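Side-chain contacts in putative metallopeptidase (Corynebacterium diphtheriae, PDB 3QOC), which probably acts as a metal-dependent aminopeptidase of the creatinase/prolidase type, of which this chain is the N-terminal domain: residues R15-Q20 against D27-T32; A49-K54 against P87-D92. All coordinates share one frame; numbering follows the deposited sequence.

In the fold
From the N terminus, helix 9-19 runs into the short helix 21-24 and then strand 28-31. Interaction 1 closes this local loop of six residues, laying the end of the first helix on the first strand. Interaction 2 opens only afterwards, at strand 49-53, and closes at helix 85-91 after an excursion through strands 58-62 and 78-81; the two contacts are thus in series, neither nested nor crossed. They meet in the sheet, where strands 28-31 and 49-53 are antiparallel neighbours and Val31 N lies 2.7 Å from Leu50 O, a probable hydrogen bond. Interaction 1 attaches a helix to one face of that sheet, interaction 2 a helix to the opposite face.

Interaction 1 of 2, residues R15-Q20 against D27-T32; sequences RALSAQ and DAMLVT
Leu17 reaches Met29 and Val31 through the extended branch of its side chain: CG stands trans to the backbone N (chi1 178°), and chi2 of 54° turns CD1 back beside CA while sending CD2 straight on, away from helix 9-19 and toward strand 28-31. On the strand, the CB of Met29, a selenomethionine, points toward the helix, and CG trans to N (chi1 -179°) puts the methylene in the path of Leu17. Leu17 CD2 stops 4.3 Å from Met29 CG; this methylene comes nearest, and the terminal methyl Met29 CE bends back to 4.5 Å from Leu17 CD1. Leu17 CD2 also lies 4.4 Å from Val31 CG2, the branch opposite the carbonyl carbon. Since Met29 and Val31 are two apart on the strand, they project from one face of the sheet. Leu40 of helix 34-41 touches Leu17 and Val31, and Ile52 of the adjacent strand touches Leu17, adding to an apolar cluster. No hydrogen bond crosses between 15-20 and 27-32. The attachment of this helix to the strand therefore rests on dispersion and on removing buried methyl and methylene groups from water, forces that impose little directional restraint.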
# COMPACT_ATOMS: atom_id res chain seq x y z
N ARG A 15 -9.53 7.35 0.83
CA ARG A 15 -10.66 7.34 1.75
C ARG A 15 -11.72 6.30 1.28
O ARG A 15 -12.08 5.45 2.05
CB ARG A 15 -11.24 8.77 1.92
CG ARG A 15 -12.61 8.76 2.59
CD ARG A 15 -13.04 10.03 3.44
NE ARG A 15 -12.09 11.15 3.44
CZ ARG A 15 -12.08 12.17 2.57
NH1 ARG A 15 -12.99 12.25 1.58
NH2 ARG A 15 -11.14 13.11 2.69
N ALA A 16 -12.08 6.27 -0.02
CA ALA A 16 -13.03 5.27 -0.48
C ALA A 16 -12.51 3.82 -0.30
O ALA A 16 -13.26 2.96 0.12
CB ALA A 16 -13.40 5.51 -1.97
N LEU A 17 -11.22 3.56 -0.57
CA LEU A 17 -10.65 2.24 -0.36
C LEU A 17 -10.66 1.91 1.13
O LEU A 17 -10.98 0.79 1.51
CB LEU A 17 -9.23 2.15 -0.92
CG LEU A 17 -8.46 0.83 -0.74
CD1 LEU A 17 -9.31 -0.31 -1.29
CD2 LEU A 17 -7.09 0.88 -1.51
N SER A 18 -10.25 2.84 1.97
CA SER A 18 -10.31 2.61 3.42
C SER A 18 -11.68 2.21 3.86
O SER A 18 -11.82 1.33 4.71
CB SER A 18 -9.93 3.86 4.17
OG SER A 18 -8.54 4.03 4.15
N ALA A 19 -12.70 2.79 3.24
CA ALA A 19 -14.06 2.44 3.62
C ALA A 19 -14.42 1.06 3.13
O ALA A 19 -15.36 0.47 3.65
CB ALA A 19 -15.12 3.50 3.07
N GLN A 20 -13.76 0.56 2.08
CA GLN A 20 -14.11 -0.80 1.59
C GLN A 20 -13.52 -1.93 2.53
O GLN A 20 -13.80 -3.10 2.33
CB GLN A 20 -13.61 -1.05 0.14
CG GLN A 20 -14.14 -0.20 -1.04
CD GLN A 20 -13.21 -0.27 -2.33
OE1 GLN A 20 -12.41 -1.23 -2.51
NE2 GLN A 20 -13.32 0.72 -3.21
N ASP A 27 -7.67 -4.99 7.96
CA ASP A 27 -7.25 -3.79 8.64
C ASP A 27 -6.44 -2.84 7.77
O ASP A 27 -6.22 -1.71 8.15
CB ASP A 27 -6.35 -4.19 9.80
CG ASP A 27 -7.11 -5.00 10.86
OD1 ASP A 27 -8.16 -4.51 11.31
OD2 ASP A 27 -6.69 -6.12 11.23
N ALA A 28 -5.91 -3.33 6.68
CA ALA A 28 -5.06 -2.59 5.80
C ALA A 28 -4.98 -3.31 4.46
O ALA A 28 -5.19 -4.54 4.38
CB ALA A 28 -3.73 -2.49 6.36
N MSE A 29 -4.68 -2.54 3.44
CA MSE A 29 -4.54 -3.06 2.13
C MSE A 29 -3.15 -2.71 1.63
O MSE A 29 -2.68 -1.56 1.69
CB MSE A 29 -5.63 -2.47 1.25
CG MSE A 29 -5.61 -2.94 -0.15
SE MSE A 29 -6.30 -4.88 -0.29
CE MSE A 29 -7.79 -4.52 -1.73
N LEU A 30 -2.46 -3.72 1.13
CA LEU A 30 -1.17 -3.58 0.49
C LEU A 30 -1.38 -3.59 -1.03
O LEU A 30 -1.81 -4.58 -1.61
CB LEU A 30 -0.30 -4.77 0.86
CG LEU A 30 1.07 -4.88 0.14
CD1 LEU A 30 1.91 -3.65 0.40
CD2 LEU A 30 1.83 -6.07 0.63
N VAL A 31 -1.11 -2.47 -1.67
CA VAL A 31 -1.31 -2.34 -3.09
C VAL A 31 0.03 -2.48 -3.79
O VAL A 31 0.97 -1.77 -3.47
CB VAL A 31 -1.86 -0.93 -3.35
CG1 VAL A 31 -2.21 -0.75 -4.86
CG2 VAL A 31 -3.10 -0.69 -2.45
N THR A 32 0.15 -3.44 -4.67
CA THR A 32 1.36 -3.66 -5.37
C THR A 32 1.24 -3.42 -6.89
O THR A 32 2.25 -3.21 -7.58
CB THR A 32 1.90 -5.12 -5.08
OG1 THR A 32 0.86 -6.08 -5.32
CG2 THR A 32 2.43 -5.26 -3.60

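Interaction 2 of 2, residues A49-K54 against P87-D92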
# COMPACT_ATOMS: atom_id res chain seq x y z
N ALA A 49 5.37 0.23 -3.63
CA ALA A 49 4.30 -0.52 -2.90
C ALA A 49 3.67 0.46 -1.97
O ALA A 49 4.28 1.47 -1.63
CB ALA A 49 4.87 -1.71 -2.13
N LEU A 50 2.43 0.22 -1.58
CA LEU A 50 1.59 1.23 -0.92
C LEU A 50 0.67 0.52 0.07
O LEU A 50 0.01 -0.43 -0.29
CB LEU A 50 0.69 1.99 -1.91
CG LEU A 50 -0.36 2.96 -1.33
CD1 LEU A 50 0.35 4.05 -0.54
CD2 LEU A 50 -1.27 3.64 -2.37
N ILE A 51 0.66 0.95 1.32
CA ILE A 51 -0.19 0.34 2.33
C ILE A 51 -1.21 1.39 2.72
O ILE A 51 -0.83 2.48 3.04
CB ILE A 51 0.60 -0.09 3.52
CG1 ILE A 51 -0.33 -0.84 4.50
CG2 ILE A 51 1.25 1.06 4.19
CD1 ILE A 51 0.02 -2.39 4.53
N ILE A 52 -2.49 1.07 2.60
CA ILE A 52 -3.60 1.92 3.06
C ILE A 52 -4.31 1.28 4.29
O ILE A 52 -4.84 0.19 4.14
CB ILE A 52 -4.69 2.11 1.96
CG1 ILE A 52 -4.16 2.70 0.64
CG2 ILE A 52 -5.83 3.02 2.49
CD1 ILE A 52 -3.38 3.88 0.89
N ASN A 53 -4.33 1.95 5.44
CA ASN A 53 -4.89 1.41 6.67
C ASN A 53 -6.39 1.81 6.84
O ASN A 53 -6.85 2.83 6.28
CB ASN A 53 -4.12 1.96 7.86
CG ASN A 53 -2.66 1.57 7.86
OD1 ASN A 53 -2.33 0.37 7.78
ND2 ASN A 53 -1.76 2.55 7.91
N LYS A 54 -7.14 1.06 7.64
CA LYS A 54 -8.52 1.42 8.02
C LYS A 54 -8.64 2.84 8.61
O LYS A 54 -9.54 3.57 8.24
CB LYS A 54 -9.11 0.42 9.02
N PRO A 87 7.95 -6.09 0.55
CA PRO A 87 8.37 -6.75 1.76
C PRO A 87 8.80 -5.79 2.84
O PRO A 87 8.56 -6.04 4.02
CB PRO A 87 9.54 -7.66 1.29
CG PRO A 87 9.16 -7.98 -0.17
CD PRO A 87 8.54 -6.72 -0.67
N ALA A 88 9.42 -4.67 2.43
CA ALA A 88 9.90 -3.71 3.43
C ALA A 88 8.77 -3.00 4.15
O ALA A 88 8.86 -2.82 5.34
CB ALA A 88 10.92 -2.70 2.84
N LEU A 89 7.72 -2.55 3.46
CA LEU A 89 6.50 -2.04 4.17
C LEU A 89 5.93 -3.08 5.11
O LEU A 89 5.62 -2.78 6.26
CB LEU A 89 5.35 -1.60 3.22
CG LEU A 89 5.53 -0.42 2.27
CD1 LEU A 89 4.28 -0.37 1.28
CD2 LEU A 89 5.74 0.87 3.12
N LEU A 90 5.77 -4.31 4.63
CA LEU A 90 5.12 -5.35 5.43
C LEU A 90 5.92 -5.66 6.69
O LEU A 90 5.36 -5.81 7.78
CB LEU A 90 4.88 -6.61 4.59
CG LEU A 90 4.01 -7.72 5.15
CD1 LEU A 90 2.61 -7.20 5.54
CD2 LEU A 90 3.90 -8.82 4.13
N SER A 91 7.24 -5.67 6.60
CA SER A 91 8.04 -6.07 7.75
C SER A 91 7.97 -5.01 8.85
O SER A 91 8.33 -5.25 9.99
CB SER A 91 9.49 -6.34 7.30
OG SER A 91 10.37 -5.65 8.15
N ASP A 92 7.56 -3.81 8.49
CA ASP A 92 7.42 -2.72 9.47
C ASP A 92 6.07 -2.68 10.25
O ASP A 92 5.90 -1.87 11.14
CB ASP A 92 7.72 -1.39 8.80
CG ASP A 92 9.21 -1.03 8.88
OD1 ASP A 92 10.04 -1.87 9.33
OD2 ASP A 92 9.57 0.09 8.50
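Leu89 carries this contact, reaching from helix 85-91 to Ala49, Leu50 and Ile51 of strand 49-53. Its CB leaves the helix toward the strand, yet stays well short of it: Leu89 CB is still 5.0 Å from Ile51 CB. The next atom, CG, lies beside the backbone N and trans to the carbonyl carbon (chi1 -65°), and does not yet touch the strand. Here the chain forks. CD2 turns back beside CA and makes no close approach to 49-54, whereas CD1 continues the extended line (chi2 171°) and does the touching. This methyl sits over the face of the peptide joining Ala49 to Leu50, almost directly above the carbonyl carbon: Leu89 CD1 is 3.4 Å from both Ala49 C and Ala49 O, and 3.5 Å from Leu50 N. Ala49 CB flanks it at 3.7 Å from Leu89 CD1, and beyond the intervening residue Ile51 CB lies 4.3 Å from the same methyl. The small Ala49 side chain probably leaves room for the leucine tip to rest on the backbone. The CB of Leu50 points away, to the other face. Beside helix 85-91, Leu90 touches Leu114 of helix 108-117, while Ser61 of strand 58-62 also borders Leu89. The helix runs in the same general direction as the strand, their axes 8.6 Å apart and inclined by 31°. With helix 9-19 against the far face of the sheet, this helix-on-sheet packing belongs to the alpha/beta/alpha sandwich of the creatinase/prolidase N-terminal domain.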